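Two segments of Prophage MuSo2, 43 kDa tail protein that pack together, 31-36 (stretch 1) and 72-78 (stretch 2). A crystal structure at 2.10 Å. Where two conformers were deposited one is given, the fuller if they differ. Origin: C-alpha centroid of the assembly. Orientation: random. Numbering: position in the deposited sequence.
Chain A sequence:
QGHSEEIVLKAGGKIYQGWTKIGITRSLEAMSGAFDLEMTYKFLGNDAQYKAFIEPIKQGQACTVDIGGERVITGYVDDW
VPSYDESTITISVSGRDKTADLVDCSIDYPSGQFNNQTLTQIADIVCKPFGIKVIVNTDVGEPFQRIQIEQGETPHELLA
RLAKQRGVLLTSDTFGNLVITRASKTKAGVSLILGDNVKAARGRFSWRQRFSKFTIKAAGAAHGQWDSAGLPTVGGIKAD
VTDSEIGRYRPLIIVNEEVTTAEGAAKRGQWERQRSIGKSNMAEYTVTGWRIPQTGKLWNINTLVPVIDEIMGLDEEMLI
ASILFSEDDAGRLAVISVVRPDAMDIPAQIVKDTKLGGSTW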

# COMPACT_ATOMS: atom_id res chain seq x y z
N MSE A 31 1.46 -16.32 -12.72
CA MSE A 31 2.51 -17.00 -13.51
C MSE A 31 3.81 -17.13 -12.73
O MSE A 31 4.32 -16.14 -12.23
CB MSE A 31 2.77 -16.29 -14.84
CG MSE A 31 3.81 -17.01 -15.78
SE MSE A 31 3.37 -18.86 -16.26
CE MSE A 31 1.72 -18.43 -17.19
N SER A 32 4.30 -18.38 -12.61
CA SER A 32 5.62 -18.72 -12.05
C SER A 32 5.65 -19.04 -10.54
O SER A 32 6.70 -19.48 -10.02
CB SER A 32 6.71 -17.71 -12.46
OG SER A 32 6.82 -16.59 -11.58
N GLY A 33 4.53 -18.84 -9.86
CA GLY A 33 4.39 -19.16 -8.44
C GLY A 33 5.55 -18.63 -7.62
O GLY A 33 6.01 -17.52 -7.85
N ALA A 34 6.04 -19.42 -6.67
CA ALA A 34 7.04 -18.88 -5.74
C ALA A 34 7.62 -19.95 -4.89
O ALA A 34 6.95 -20.92 -4.57
CB ALA A 34 6.38 -17.78 -4.83
N PHE A 35 8.89 -19.79 -4.51
CA PHE A 35 9.44 -20.55 -3.41
C PHE A 35 10.18 -19.63 -2.43
O PHE A 35 10.72 -18.61 -2.82
CB PHE A 35 10.33 -21.73 -3.89
CG PHE A 35 11.60 -21.31 -4.61
CD1 PHE A 35 12.79 -21.11 -3.89
CD2 PHE A 35 11.62 -21.19 -5.99
CE1 PHE A 35 13.96 -20.75 -4.52
CE2 PHE A 35 12.82 -20.82 -6.65
CZ PHE A 35 13.97 -20.59 -5.91
N ASP A 36 10.19 -20.01 -1.15
CA ASP A 36 10.95 -19.31 -0.12
C ASP A 36 11.44 -20.37 0.87
O ASP A 36 10.64 -21.13 1.43
CB ASP A 36 10.06 -18.30 0.62
CG ASP A 36 10.79 -16.98 0.96
OD1 ASP A 36 11.99 -16.96 1.35
OD2 ASP A 36 10.13 -15.92 0.83
N VAL A 72 8.97 -30.49 -7.35
CA VAL A 72 7.89 -29.62 -6.89
C VAL A 72 7.92 -28.32 -7.69
O VAL A 72 6.88 -27.81 -8.12
CB VAL A 72 7.98 -29.36 -5.37
CG1 VAL A 72 6.84 -28.43 -4.89
CG2 VAL A 72 7.91 -30.68 -4.59
N ILE A 73 9.12 -27.78 -7.90
CA ILE A 73 9.31 -26.48 -8.56
C ILE A 73 10.70 -26.40 -9.17
O ILE A 73 11.70 -26.84 -8.57
CB ILE A 73 9.00 -25.24 -7.62
CG1 ILE A 73 8.89 -23.93 -8.43
CG2 ILE A 73 10.03 -25.11 -6.43
CD1 ILE A 73 8.38 -22.76 -7.61
N THR A 74 10.75 -25.81 -10.37
CA THR A 74 11.99 -25.65 -11.13
C THR A 74 12.10 -24.19 -11.59
O THR A 74 11.23 -23.67 -12.32
CB THR A 74 11.99 -26.58 -12.37
OG1 THR A 74 11.72 -27.93 -11.98
CG2 THR A 74 13.32 -26.52 -13.13
N GLY A 75 13.16 -23.52 -11.15
CA GLY A 75 13.35 -22.12 -11.53
C GLY A 75 14.71 -21.56 -11.19
O GLY A 75 15.73 -22.23 -11.38
N TYR A 76 14.72 -20.33 -10.69
CA TYR A 76 15.93 -19.59 -10.39
C TYR A 76 15.80 -18.86 -9.07
O TYR A 76 14.71 -18.45 -8.69
CB TYR A 76 16.21 -18.55 -11.47
CG TYR A 76 16.27 -19.12 -12.85
CD1 TYR A 76 17.46 -19.67 -13.34
CD2 TYR A 76 15.15 -19.11 -13.67
CE1 TYR A 76 17.51 -20.22 -14.63
CE2 TYR A 76 15.20 -19.63 -14.96
CZ TYR A 76 16.38 -20.18 -15.43
OH TYR A 76 16.43 -20.71 -16.70
N VAL A 77 16.92 -18.69 -8.39
CA VAL A 77 16.98 -17.87 -7.19
C VAL A 77 16.85 -16.43 -7.60
O VAL A 77 17.63 -15.94 -8.43
CB VAL A 77 18.31 -18.08 -6.43
CG1 VAL A 77 18.42 -17.12 -5.26
CG2 VAL A 77 18.40 -19.52 -5.94
N ASP A 78 15.85 -15.76 -7.05
CA ASP A 78 15.71 -14.32 -7.24
C ASP A 78 16.59 -13.60 -6.24
O ASP A 78 17.38 -12.74 -6.63
CB ASP A 78 14.27 -13.88 -7.01
CG ASP A 78 13.39 -14.09 -8.22
OD1 ASP A 78 13.87 -13.87 -9.35
OD2 ASP A 78 12.21 -14.45 -8.02

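The two strands meet almost at a right angle: residues 34-36 and residues 72-78 run with their N-to-C directions 91° apart, and their axes come no closer than 8.5 Å. At that spacing the backbones cannot pair as neighbours in one sheet, and no hydrogen bond passes between the stretches. What holds them together is side-chain packing, 234 Å² of buried surface counting both sides, and most of it belongs to two residues, Phe35 and Ile73.

These two have the nearest backbone pairing in this part of the contact, with Phe35 CA 7.9 Å from Ile73 CA, and both CA-to-CB bonds point toward the opposing stretch. The gap is therefore one that side chains must fill. Ile73 does so by extension: chi1 is -167° and chi2 is 171°, both t, which carries CD1 far out from its own backbone. That methyl reaches the edge of the Phe35 ring, near the ring plane, with Ile73 CD1 3.9 Å from Phe35 CD2. Ile73 CD1 also lies 3.8 Å from Ala34 O, in the backbone of stretch 1. The latter is a plain van der Waals contact, since a methyl carbon offers the carbonyl no conventional donor.

Phe35 adopts the p rotamer, chi1 66°, with chi2 at 90°, the value that sets an aromatic ring perpendicular to the CA-CB-CG plane and relieves strain against the backbone. In this conformation the ring extends along stretch 2, beyond Ile73. Phe35 CZ, the tip of the ring, comes within 3.6 Å of Tyr76 O and 4.3 Å of Val77 CA, so one residue spans several positions of the strand it crosses. Both of these contacts are oblique to the ring, and both are made to backbone atoms; the CA-to-CB bonds of Tyr76 and Val77 point away from stretch 1.

Gly75 lies between these anchor points. An ideal CB on Gly75 would point toward stretch 1, 4.3 Å from Phe35 CE2, an ordinary contact distance, so this contact alone does not account for the glycine. Its phi/psi of -169/-139 also falls in a region that glycine enters far more readily than other residues. Thr74, with its CA-to-CB bond pointing away, contributes nothing to the contact, in keeping with the alternation of an extended strand.

Before Ala34, stretch 1 is not strand. Ser32 has a positive phi of 93°, and its p side chain, chi1 88°, places Ser32 OG 2.6 Å from Met31 O, to which it donates a hydrogen bond. The hydroxyl is thus satisfied locally, a useful economy for a buried polar group. Gly33 follows with phi 48° and psi -138°, a backbone shape suited to glycine, and the chain then extends at Ala34, whose CA-to-CB bond points away, and Phe35, whose CA-to-CB bond points toward stretch 2.

The rule to read here is compact: let one extended aliphatic chain meet an aromatic edge, and where the ring tip reaches the strand, let it meet backbone at residues whose CA-to-CB bonds point away.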